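Local coordinates for protein eukaryotic peptide chain release factor GTP-binding subunit (Schizosaccharomyces pombe, PDB 1R5B) that belongs to the elongation factor Tu-like family of GTP-binding translation factors, joining a P-loop G domain to two beta-rich domains, at residues F159-F163 with K209-F213; Y319-D323 with D333-L337; I369-E373 with A418-K423. The contacts are given in a common frame with arbitrary orientation. Residues are numbered along the deposited sequence.

Interaction 1 of 3, residues F159-F163 with K209-F213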
ATOM      1  N   PHE A 159     -23.526   3.811 -22.460  1.00 33.51           N
ATOM      2  CA  PHE A 159     -23.335   2.600 -21.652  1.00 33.30           C
ATOM      3  C   PHE A 159     -23.609   1.337 -22.439  1.00 33.39           C
ATOM      4  O   PHE A 159     -22.734   0.524 -22.636  1.00 33.61           O
ATOM      5  CB  PHE A 159     -24.270   2.628 -20.434  1.00 32.98           C
ATOM      6  CG  PHE A 159     -24.180   1.411 -19.577  1.00 32.12           C
ATOM      7  CD1 PHE A 159     -23.059   1.191 -18.792  1.00 31.23           C
ATOM      8  CD2 PHE A 159     -25.208   0.484 -19.547  1.00 31.67           C
ATOM      9  CE1 PHE A 159     -22.957   0.069 -17.993  1.00 30.86           C
ATOM     10  CE2 PHE A 159     -25.115  -0.645 -18.747  1.00 31.57           C
ATOM     11  CZ  PHE A 159     -23.977  -0.852 -17.969  1.00 31.19           C
ATOM     12  N   GLU A 160     -24.852   1.196 -22.870  1.00 33.83           N
ATOM     13  CA  GLU A 160     -25.330   0.065 -23.653  1.00 33.89           C
ATOM     14  C   GLU A 160     -24.467  -0.201 -24.869  1.00 33.86           C
ATOM     15  O   GLU A 160     -24.176  -1.351 -25.173  1.00 33.97           O
ATOM     16  CB  GLU A 160     -26.776   0.320 -24.101  1.00 33.71           C
ATOM     17  CG  GLU A 160     -27.812  -0.019 -23.033  1.00 33.82           C
ATOM     18  CD  GLU A 160     -27.978   1.044 -21.923  1.00 33.77           C
ATOM     19  OE1 GLU A 160     -27.232   2.043 -21.856  1.00 31.25           O
ATOM     20  OE2 GLU A 160     -28.908   0.878 -21.110  1.00 35.29           O
ATOM     21  N   ALA A 161     -24.046   0.865 -25.546  1.00 33.78           N
ATOM     22  CA  ALA A 161     -23.302   0.739 -26.799  1.00 33.68           C
ATOM     23  C   ALA A 161     -22.009  -0.060 -26.625  1.00 33.74           C
ATOM     24  O   ALA A 161     -21.624  -0.820 -27.518  1.00 33.55           O
ATOM     25  CB  ALA A 161     -23.004   2.111 -27.379  1.00 33.59           C
ATOM     26  N   GLY A 162     -21.356   0.101 -25.475  1.00 33.58           N
ATOM     27  CA  GLY A 162     -20.119  -0.598 -25.178  1.00 33.68           C
ATOM     28  C   GLY A 162     -20.217  -2.112 -25.166  1.00 34.13           C
ATOM     29  O   GLY A 162     -19.200  -2.794 -25.350  1.00 33.70           O
ATOM     30  N   PHE A 163     -21.427  -2.635 -24.948  1.00 34.78           N
ATOM     31  CA  PHE A 163     -21.685  -4.082 -24.954  1.00 35.11           C
ATOM     32  C   PHE A 163     -22.269  -4.599 -26.264  1.00 35.83           C
ATOM     33  O   PHE A 163     -22.237  -5.801 -26.498  1.00 36.21           O
ATOM     34  CB  PHE A 163     -22.639  -4.466 -23.828  1.00 34.83           C
ATOM     35  CG  PHE A 163     -22.241  -3.940 -22.487  1.00 34.09           C
ATOM     36  CD1 PHE A 163     -22.821  -2.792 -21.981  1.00 33.39           C
ATOM     37  CD2 PHE A 163     -21.301  -4.605 -21.722  1.00 34.11           C
ATOM     38  CE1 PHE A 163     -22.474  -2.310 -20.743  1.00 33.54           C
ATOM     39  CE2 PHE A 163     -20.934  -4.128 -20.479  1.00 34.01           C
ATOM     40  CZ  PHE A 163     -21.525  -2.971 -19.983  1.00 34.38           C
ATOM     41  N   LYS A 209     -25.394  -5.128 -14.777  1.00 31.13           N
ATOM     42  CA  LYS A 209     -25.041  -5.504 -16.132  1.00 31.25           C
ATOM     43  C   LYS A 209     -23.541  -5.713 -16.248  1.00 31.22           C
ATOM     44  O   LYS A 209     -23.099  -6.677 -16.863  1.00 31.01           O
ATOM     45  CB  LYS A 209     -25.512  -4.429 -17.118  1.00 31.51           C
ATOM     46  CG  LYS A 209     -25.167  -4.690 -18.583  1.00 32.87           C
ATOM     47  CD  LYS A 209     -25.922  -5.879 -19.150  1.00 35.05           C
ATOM     48  CE  LYS A 209     -25.113  -6.636 -20.209  1.00 37.23           C
ATOM     49  NZ  LYS A 209     -25.181  -5.977 -21.543  1.00 38.38           N
ATOM     50  N   LEU A 210     -22.754  -4.815 -15.652  1.00 30.96           N
ATOM     51  CA  LEU A 210     -21.303  -4.923 -15.734  1.00 31.11           C
ATOM     52  C   LEU A 210     -20.838  -6.192 -15.004  1.00 31.11           C
ATOM     53  O   LEU A 210     -19.947  -6.904 -15.459  1.00 30.69           O
ATOM     54  CB  LEU A 210     -20.619  -3.686 -15.155  1.00 30.98           C
ATOM     55  CG  LEU A 210     -20.381  -2.559 -16.150  1.00 31.46           C
ATOM     56  CD1 LEU A 210     -20.272  -1.247 -15.424  1.00 31.44           C
ATOM     57  CD2 LEU A 210     -19.126  -2.803 -16.960  1.00 32.55           C
ATOM     58  N   SER A 211     -21.488  -6.476 -13.885  1.00 31.08           N
ATOM     59  CA  SER A 211     -21.167  -7.632 -13.068  1.00 31.16           C
ATOM     60  C   SER A 211     -21.364  -8.941 -13.843  1.00 30.42           C
ATOM     61  O   SER A 211     -20.504  -9.808 -13.843  1.00 30.27           O
ATOM     62  CB  SER A 211     -22.036  -7.609 -11.815  1.00 31.06           C
ATOM     63  OG  SER A 211     -21.700  -8.688 -10.986  1.00 32.69           O
ATOM     64  N   MET A 212     -22.490  -9.073 -14.523  1.00 30.10           N
ATOM     65  CA  MET A 212     -22.722 -10.247 -15.363  1.00 29.95           C
ATOM     66  C   MET A 212     -21.717 -10.313 -16.529  1.00 29.67           C
ATOM     67  O   MET A 212     -21.141 -11.359 -16.797  1.00 29.76           O
ATOM     68  CB  MET A 212     -24.157 -10.259 -15.873  1.00 29.65           C
ATOM     69  CG  MET A 212     -25.191 -10.436 -14.763  1.00 30.17           C
ATOM     70  SD  MET A 212     -24.940 -11.926 -13.754  1.00 28.81           S
ATOM     71  CE  MET A 212     -25.989 -13.019 -14.585  1.00 28.96           C
ATOM     72  N   PHE A 213     -21.462  -9.178 -17.167  1.00 29.32           N
ATOM     73  CA  PHE A 213     -20.673  -9.145 -18.390  1.00 29.02           C
ATOM     74  C   PHE A 213     -19.193  -9.399 -18.114  1.00 28.87           C
ATOM     75  O   PHE A 213     -18.548 -10.130 -18.848  1.00 27.76           O
ATOM     76  CB  PHE A 213     -20.903  -7.803 -19.101  1.00 29.12           C
ATOM     77  CG  PHE A 213     -20.110  -7.614 -20.370  1.00 28.30           C
ATOM     78  CD1 PHE A 213     -20.636  -7.984 -21.586  1.00 28.22           C
ATOM     79  CD2 PHE A 213     -18.857  -7.013 -20.339  1.00 28.38           C
ATOM     80  CE1 PHE A 213     -19.919  -7.789 -22.761  1.00 28.27           C
ATOM     81  CE2 PHE A 213     -18.138  -6.818 -21.503  1.00 28.25           C
ATOM     82  CZ  PHE A 213     -18.672  -7.210 -22.716  1.00 27.90           C
TER
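The phenyl ring of Phe163 lies beneath the aliphatic chain of Lys209 and, at its rim, meets the ring of Phe213. This packing belongs to the P-loop-type G domain, where the segment 159-163, which includes part of helix 158-161, rests against the long helix 200-218 on one side of the central sheet. Lys209, Leu210 and Phe213 fall on the same side of the long helix and together hold Phe163. Lys209 CG sits over a face of the ring, and the chain then carries NZ to 4.2 Å from the Phe163 centroid, 29° off the ring normal, an off-centre cation-pi contact. Phe213 forms a T-shaped pair with Phe163: the edge of Phe163 points at the face of Phe213, with centroids 4.7 Å apart and planes at 76°. The third neighbour, Leu210, brings CD2 to 3.9 Å from Phe163 CZ, at the ring edge.

Phe159, four residues earlier, extends the apolar patch toward the sheet. Its CE1 is 3.9 Å from Leu210 CD1, and its CZ is 4.0 Å from Lys209 CB. Phe159 and Leu210 both also touch Ile152 of strand 147-153, so the two helices share a seat on that strand. Glu160, whose CA-to-CB bond points away from 209-213, forms a salt bridge to Arg202 of the long helix. Phe163 N donates to Glu160 O at 3.0 Å, while Lys209 and Phe213 lie one helical turn apart, with Phe213 N donating to Lys209 O, also at 3.0 Å.

Interaction 2 of 3, residues Y319-D323 with D333-L337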
ATOM      1  N   TYR A 319      -7.191 -17.231   9.987  1.00 36.76           N
ATOM      2  CA  TYR A 319      -8.357 -16.593  10.610  1.00 37.58           C
ATOM      3  C   TYR A 319      -8.215 -15.072  10.556  1.00 38.47           C
ATOM      4  O   TYR A 319      -7.116 -14.541  10.695  1.00 38.38           O
ATOM      5  CB  TYR A 319      -8.501 -17.021  12.077  1.00 37.33           C
ATOM      6  CG  TYR A 319      -8.654 -18.511  12.313  1.00 36.84           C
ATOM      7  CD1 TYR A 319      -7.544 -19.320  12.551  1.00 36.41           C
ATOM      8  CD2 TYR A 319      -9.914 -19.107  12.336  1.00 36.50           C
ATOM      9  CE1 TYR A 319      -7.687 -20.692  12.792  1.00 36.04           C
ATOM     10  CE2 TYR A 319     -10.066 -20.477  12.573  1.00 35.59           C
ATOM     11  CZ  TYR A 319      -8.952 -21.260  12.800  1.00 35.12           C
ATOM     12  OH  TYR A 319      -9.105 -22.606  13.020  1.00 33.43           O
ATOM     13  N   ASP A 320      -9.328 -14.370  10.366  1.00 39.73           N
ATOM     14  CA  ASP A 320      -9.297 -12.901  10.340  1.00 40.83           C
ATOM     15  C   ASP A 320      -9.516 -12.359  11.744  1.00 41.72           C
ATOM     16  O   ASP A 320      -9.704 -13.137  12.686  1.00 42.09           O
ATOM     17  CB  ASP A 320     -10.349 -12.338   9.379  1.00 40.88           C
ATOM     18  CG  ASP A 320     -11.744 -12.797   9.706  1.00 41.36           C
ATOM     19  OD1 ASP A 320     -12.056 -13.006  10.896  1.00 41.38           O
ATOM     20  OD2 ASP A 320     -12.601 -12.987   8.823  1.00 43.38           O
ATOM     21  N   GLU A 321      -9.524 -11.030  11.882  1.00 42.45           N
ATOM     22  CA  GLU A 321      -9.748 -10.382  13.190  1.00 42.74           C
ATOM     23  C   GLU A 321     -11.102 -10.724  13.849  1.00 42.76           C
ATOM     24  O   GLU A 321     -11.309 -10.426  15.034  1.00 42.68           O
ATOM     25  CB  GLU A 321      -9.568  -8.848  13.084  1.00 42.91           C
ATOM     26  CG  GLU A 321      -8.295  -8.312  13.751  1.00 43.36           C
ATOM     27  CD  GLU A 321      -7.665  -7.112  13.037  1.00 43.58           C
ATOM     28  OE1 GLU A 321      -8.163  -6.676  11.972  1.00 43.56           O
ATOM     29  OE2 GLU A 321      -6.651  -6.600  13.558  1.00 43.66           O
ATOM     30  N   ALA A 322     -12.017 -11.326  13.082  1.00 42.68           N
ATOM     31  CA  ALA A 322     -13.257 -11.896  13.633  1.00 42.63           C
ATOM     32  C   ALA A 322     -13.252 -13.443  13.709  1.00 42.62           C
ATOM     33  O   ALA A 322     -14.284 -14.085  13.466  1.00 42.77           O
ATOM     34  CB  ALA A 322     -14.463 -11.404  12.837  1.00 42.57           C
ATOM     35  N   ASP A 323     -12.098 -14.014  14.075  1.00 42.36           N
ATOM     36  CA  ASP A 323     -11.862 -15.470  14.200  1.00 41.96           C
ATOM     37  C   ASP A 323     -12.721 -16.427  13.346  1.00 41.63           C
ATOM     38  O   ASP A 323     -13.198 -17.443  13.848  1.00 41.91           O
ATOM     39  CB  ASP A 323     -11.950 -15.893  15.681  1.00 41.98           C
ATOM     40  CG  ASP A 323     -10.803 -15.347  16.520  1.00 41.97           C
ATOM     41  OD1 ASP A 323      -9.624 -15.599  16.170  1.00 42.20           O
ATOM     42  OD2 ASP A 323     -10.992 -14.669  17.552  1.00 40.84           O
ATOM     43  N   ASP A 333      -3.900  -7.470   5.234  1.00 31.99           N
ATOM     44  CA  ASP A 333      -4.787  -8.207   6.116  1.00 32.21           C
ATOM     45  C   ASP A 333      -4.088  -8.488   7.435  1.00 32.54           C
ATOM     46  O   ASP A 333      -2.887  -8.771   7.462  1.00 32.30           O
ATOM     47  CB  ASP A 333      -5.196  -9.538   5.492  1.00 32.10           C
ATOM     48  CG  ASP A 333      -6.079  -9.369   4.278  1.00 31.84           C
ATOM     49  OD1 ASP A 333      -6.541  -8.244   3.996  1.00 31.69           O
ATOM     50  OD2 ASP A 333      -6.373 -10.329   3.549  1.00 32.48           O
ATOM     51  N   GLN A 334      -4.856  -8.401   8.519  1.00 32.95           N
ATOM     52  CA  GLN A 334      -4.431  -8.867   9.829  1.00 33.31           C
ATOM     53  C   GLN A 334      -4.958 -10.274   9.995  1.00 33.28           C
ATOM     54  O   GLN A 334      -6.159 -10.500   9.980  1.00 32.88           O
ATOM     55  CB  GLN A 334      -4.955  -7.957  10.948  1.00 33.71           C
ATOM     56  CG  GLN A 334      -3.845  -7.477  11.927  1.00 35.17           C
ATOM     57  CD  GLN A 334      -3.427  -6.025  11.694  1.00 36.67           C
ATOM     58  OE1 GLN A 334      -4.169  -5.250  11.087  1.00 39.22           O
ATOM     59  NE2 GLN A 334      -2.259  -5.652  12.197  1.00 36.66           N
ATOM     60  N   VAL A 335      -4.044 -11.224  10.146  1.00 33.85           N
ATOM     61  CA  VAL A 335      -4.398 -12.633  10.191  1.00 34.23           C
ATOM     62  C   VAL A 335      -3.869 -13.326  11.431  1.00 34.43           C
ATOM     63  O   VAL A 335      -2.977 -12.828  12.108  1.00 34.16           O
ATOM     64  CB  VAL A 335      -3.872 -13.375   8.948  1.00 34.30           C
ATOM     65  CG1 VAL A 335      -4.584 -12.863   7.697  1.00 34.28           C
ATOM     66  CG2 VAL A 335      -2.347 -13.235   8.815  1.00 34.62           C
ATOM     67  N   ARG A 336      -4.454 -14.486  11.706  1.00 34.84           N
ATOM     68  CA  ARG A 336      -4.020 -15.387  12.767  1.00 34.92           C
ATOM     69  C   ARG A 336      -3.848 -16.764  12.133  1.00 34.78           C
ATOM     70  O   ARG A 336      -4.805 -17.335  11.601  1.00 34.46           O
ATOM     71  CB  ARG A 336      -5.051 -15.433  13.887  1.00 34.87           C
ATOM     72  CG  ARG A 336      -5.167 -14.121  14.642  1.00 35.77           C
ATOM     73  CD  ARG A 336      -6.596 -13.620  14.804  1.00 37.02           C
ATOM     74  NE  ARG A 336      -6.644 -12.256  15.341  1.00 37.52           N
ATOM     75  CZ  ARG A 336      -7.446 -11.843  16.330  1.00 38.46           C
ATOM     76  NH1 ARG A 336      -8.301 -12.674  16.917  1.00 38.58           N
ATOM     77  NH2 ARG A 336      -7.400 -10.577  16.733  1.00 38.48           N
ATOM     78  N   LEU A 337      -2.620 -17.270  12.179  1.00 34.57           N
ATOM     79  CA  LEU A 337      -2.237 -18.452  11.440  1.00 34.58           C
ATOM     80  C   LEU A 337      -1.893 -19.591  12.378  1.00 35.00           C
ATOM     81  O   LEU A 337      -0.948 -19.484  13.157  1.00 35.09           O
ATOM     82  CB  LEU A 337      -1.007 -18.134  10.604  1.00 34.66           C
ATOM     83  CG  LEU A 337      -1.045 -16.884   9.716  1.00 34.65           C
ATOM     84  CD1 LEU A 337       0.229 -16.822   8.916  1.00 34.15           C
ATOM     85  CD2 LEU A 337      -2.256 -16.888   8.785  1.00 35.43           C
TER
HETATM   86  O   HOH W   1      -5.050  -8.509  15.296  1.00 82.73           O
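Two backbone hydrogen bonds join Tyr319 to Arg336: Tyr319 N donates to Arg336 O at 2.9 Å, and Arg336 N donates to Tyr319 O at 2.8 Å. They define an antiparallel hydrogen-bonded pair between strands 311-319 and 334-340, in the beta-rich second domain, whose curled sheet is consistent with the barrel of elongation factor Tu relatives. Tyr319 O also receives a CA-H...O contact from Val335 CA at 3.4 Å. The next residues, Asp320 to Asp323, form a type I turn. Asp320 OD1 accepts a weak bond from Ala322 N at 2.8 Å and another weak one from Glu324 N.

The guanidinium of Arg336 reaches back along this turn. Arg336 NH1 donates to Asp323 OD1 at 3.3 Å in a long salt bridge, Glu321 CA lies over one face of the guanidinium, and a water accepts weakly from Arg336 NH2 at 3.4 Å while donating to Glu321 OE2 at 3.0 Å. Tyr319 OH is hydrogen-bonded to Arg338 NH1. Short backbone bonds thus fix the strand register, whereas the acidic turn is held to Arg336 by one long salt bridge and a weak water-mediated link, both at exposed acidic residues.

Interaction 3 of 3, residues I369-E373 with A418-K423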
ATOM      1  N   ILE A 369      17.961   9.000  10.109  1.00 38.10           N
ATOM      2  CA  ILE A 369      17.458   9.065  11.487  1.00 38.43           C
ATOM      3  C   ILE A 369      17.170  10.490  11.967  1.00 38.46           C
ATOM      4  O   ILE A 369      17.498  11.468  11.294  1.00 38.31           O
ATOM      5  CB  ILE A 369      18.463   8.362  12.450  1.00 38.59           C
ATOM      6  CG1 ILE A 369      17.745   7.532  13.522  1.00 39.25           C
ATOM      7  CG2 ILE A 369      19.405   9.363  13.112  1.00 38.93           C
ATOM      8  CD1 ILE A 369      18.607   6.385  14.082  1.00 39.84           C
ATOM      9  N   ALA A 370      16.563  10.592  13.144  1.00 38.47           N
ATOM     10  CA  ALA A 370      16.158  11.875  13.687  1.00 38.61           C
ATOM     11  C   ALA A 370      16.075  11.807  15.208  1.00 38.77           C
ATOM     12  O   ALA A 370      15.170  11.177  15.751  1.00 38.77           O
ATOM     13  CB  ALA A 370      14.819  12.298  13.098  1.00 38.64           C
ATOM     14  N   ILE A 371      17.019  12.470  15.880  1.00 38.69           N
ATOM     15  CA  ILE A 371      17.099  12.469  17.335  1.00 38.71           C
ATOM     16  C   ILE A 371      15.976  13.340  17.888  1.00 38.78           C
ATOM     17  O   ILE A 371      15.619  14.344  17.271  1.00 38.84           O
ATOM     18  CB  ILE A 371      18.489  12.986  17.782  1.00 38.80           C
ATOM     19  CG1 ILE A 371      19.564  11.941  17.455  1.00 39.02           C
ATOM     20  CG2 ILE A 371      18.508  13.338  19.283  1.00 38.42           C
ATOM     21  CD1 ILE A 371      19.969  11.879  15.984  1.00 39.08           C
ATOM     22  N   LEU A 372      15.449  12.975  19.060  1.00 38.87           N
ATOM     23  CA  LEU A 372      14.195  13.545  19.578  1.00 38.84           C
ATOM     24  C   LEU A 372      14.281  14.329  20.908  1.00 38.99           C
ATOM     25  O   LEU A 372      13.572  15.330  21.048  1.00 38.97           O
ATOM     26  CB  LEU A 372      13.119  12.444  19.690  1.00 38.76           C
ATOM     27  CG  LEU A 372      12.118  12.349  18.525  1.00 38.25           C
ATOM     28  CD1 LEU A 372      11.467  10.974  18.452  1.00 37.81           C
ATOM     29  CD2 LEU A 372      11.054  13.442  18.629  1.00 38.15           C
ATOM     30  N   GLU A 373      15.111  13.910  21.875  1.00 39.18           N
ATOM     31  CA  GLU A 373      15.050  14.540  23.217  1.00 39.42           C
ATOM     32  C   GLU A 373      16.302  14.591  24.136  1.00 39.56           C
ATOM     33  O   GLU A 373      16.846  15.681  24.353  1.00 39.54           O
ATOM     34  CB  GLU A 373      13.868  13.958  24.012  1.00 39.45           C
ATOM     35  CG  GLU A 373      13.672  12.451  23.874  1.00 39.41           C
ATOM     36  CD  GLU A 373      13.266  11.783  25.178  1.00 39.56           C
ATOM     37  OE1 GLU A 373      13.653  10.611  25.385  1.00 39.41           O
ATOM     38  OE2 GLU A 373      12.562  12.426  25.996  1.00 39.67           O
ATOM     39  N   ALA A 418      25.545  13.042  18.305  1.00 36.10           N
ATOM     40  CA  ALA A 418      24.153  13.366  18.001  1.00 36.14           C
ATOM     41  C   ALA A 418      23.606  14.412  18.969  1.00 36.16           C
ATOM     42  O   ALA A 418      24.220  14.702  19.998  1.00 36.52           O
ATOM     43  CB  ALA A 418      23.305  12.106  18.056  1.00 36.16           C
ATOM     44  N   THR A 419      22.452  14.980  18.633  1.00 36.02           N
ATOM     45  CA  THR A 419      21.825  16.007  19.464  1.00 35.98           C
ATOM     46  C   THR A 419      20.373  16.271  19.048  1.00 35.97           C
ATOM     47  O   THR A 419      19.941  15.848  17.980  1.00 36.03           O
ATOM     48  CB  THR A 419      22.663  17.317  19.420  1.00 35.93           C
ATOM     49  OG1 THR A 419      22.155  18.266  20.364  1.00 35.80           O
ATOM     50  CG2 THR A 419      22.536  18.023  18.073  1.00 36.02           C
ATOM     51  N   LYS A 420      19.630  16.968  19.903  1.00 36.03           N
ATOM     52  CA  LYS A 420      18.227  17.311  19.642  1.00 36.06           C
ATOM     53  C   LYS A 420      18.022  17.947  18.258  1.00 36.09           C
ATOM     54  O   LYS A 420      18.659  18.953  17.931  1.00 35.99           O
ATOM     55  CB  LYS A 420      17.702  18.260  20.733  1.00 36.09           C
ATOM     56  CG  LYS A 420      16.174  18.369  20.805  1.00 36.22           C
ATOM     57  CD  LYS A 420      15.713  19.539  21.686  1.00 36.19           C
ATOM     58  CE  LYS A 420      15.542  19.131  23.145  1.00 36.18           C
ATOM     59  NZ  LYS A 420      15.916  20.237  24.079  1.00 36.04           N
ATOM     60  N   GLY A 421      17.141  17.342  17.454  1.00 36.04           N
ATOM     61  CA  GLY A 421      16.739  17.888  16.164  1.00 35.92           C
ATOM     62  C   GLY A 421      17.688  17.615  15.006  1.00 35.78           C
ATOM     63  O   GLY A 421      17.559  18.217  13.936  1.00 35.92           O
ATOM     64  N   MET A 422      18.632  16.701  15.213  1.00 35.54           N
ATOM     65  CA  MET A 422      19.615  16.351  14.193  1.00 35.31           C
ATOM     66  C   MET A 422      19.103  15.141  13.391  1.00 35.54           C
ATOM     67  O   MET A 422      18.081  14.553  13.737  1.00 34.79           O
ATOM     68  CB  MET A 422      20.958  16.045  14.864  1.00 35.03           C
ATOM     69  CG  MET A 422      22.180  16.269  13.998  1.00 33.93           C
ATOM     70  SD  MET A 422      23.667  16.282  14.985  1.00 31.86           S
ATOM     71  CE  MET A 422      24.731  15.198  14.091  1.00 31.21           C
ATOM     72  N   LYS A 423      19.831  14.794  12.328  1.00 36.10           N
ATOM     73  CA  LYS A 423      19.483  13.714  11.414  1.00 36.70           C
ATOM     74  C   LYS A 423      20.691  12.762  11.135  1.00 37.32           C
ATOM     75  O   LYS A 423      21.692  12.816  11.869  1.00 37.72           O
ATOM     76  CB  LYS A 423      18.922  14.351  10.134  1.00 36.86           C
ATOM     77  CG  LYS A 423      17.407  14.669  10.189  1.00 36.96           C
ATOM     78  CD  LYS A 423      17.105  16.163  10.376  1.00 36.66           C
ATOM     79  CE  LYS A 423      16.465  16.769   9.120  1.00 36.90           C
ATOM     80  NZ  LYS A 423      16.303  18.252   9.191  1.00 35.97           N
TER
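In the C-terminal domain, of the eEF1A-like beta-barrel type, the loop preceding strand 426-430 makes a type II beta turn, Thr419 to Met422, against residues 369-373, which include part of strand 364-371. Ala418 leads in, with CB 3.8 Å from Ile371 CG1. The CA-to-CB bond of Thr419 points away, but its carbonyl stays close: Thr419 O lies 3.2 Å from Ile371 CG2 and accepts the turn-closing bond from Met422 N, also at 3.2 Å. Lys420 then runs beside Leu372 and Glu373, its CG 4.0 Å from Leu372 O and its CE 3.9 Å from Glu373 O.

At Gly421 the backbone takes a positive phi of 82°, as suits the third position of a type II turn, and its N makes a weak hydrogen bond to Ile371 O at 3.4 Å. Met422 O receives the firmer bond, from Ile371 N at 3.2 Å, so both backbone polar atoms of Ile371 are engaged by the turn. Its neighbours Ala370 and Leu372 bond instead to Val459 and Val457 of strand 457-466, which places the segment between that strand and the turn. Met422 O also accepts a CA-H...O contact from Ala370 CA at 3.3 Å. Finally, the CA-to-CB bond of Lys423 points away overall, though CB touches the other segment, and Lys423 CA approaches Ile369 O at 3.0 Å in a second CA-H...O contact.

Overall arrangement
The three contacts follow one another along the chain and report on three separate parts of it. Interaction 1 lies in the G domain, interaction 2 in the beta-rich middle part and interaction 3 in the C-terminal domain. None touches another: the centres of interactions 1 and 2 are 36 Å apart, those of 2 and 3 are 38 Å apart, and those of 1 and 3, on opposite sides of the chain's centre, 58 Å. Nearest atoms are about 21, 22 and 47 Å apart, respectively. Interaction 1 is buried helix packing in the domain that carries the probable P-loop around Lys56, whereas interactions 2 and 3 are surface contacts, each setting a turn against a strand.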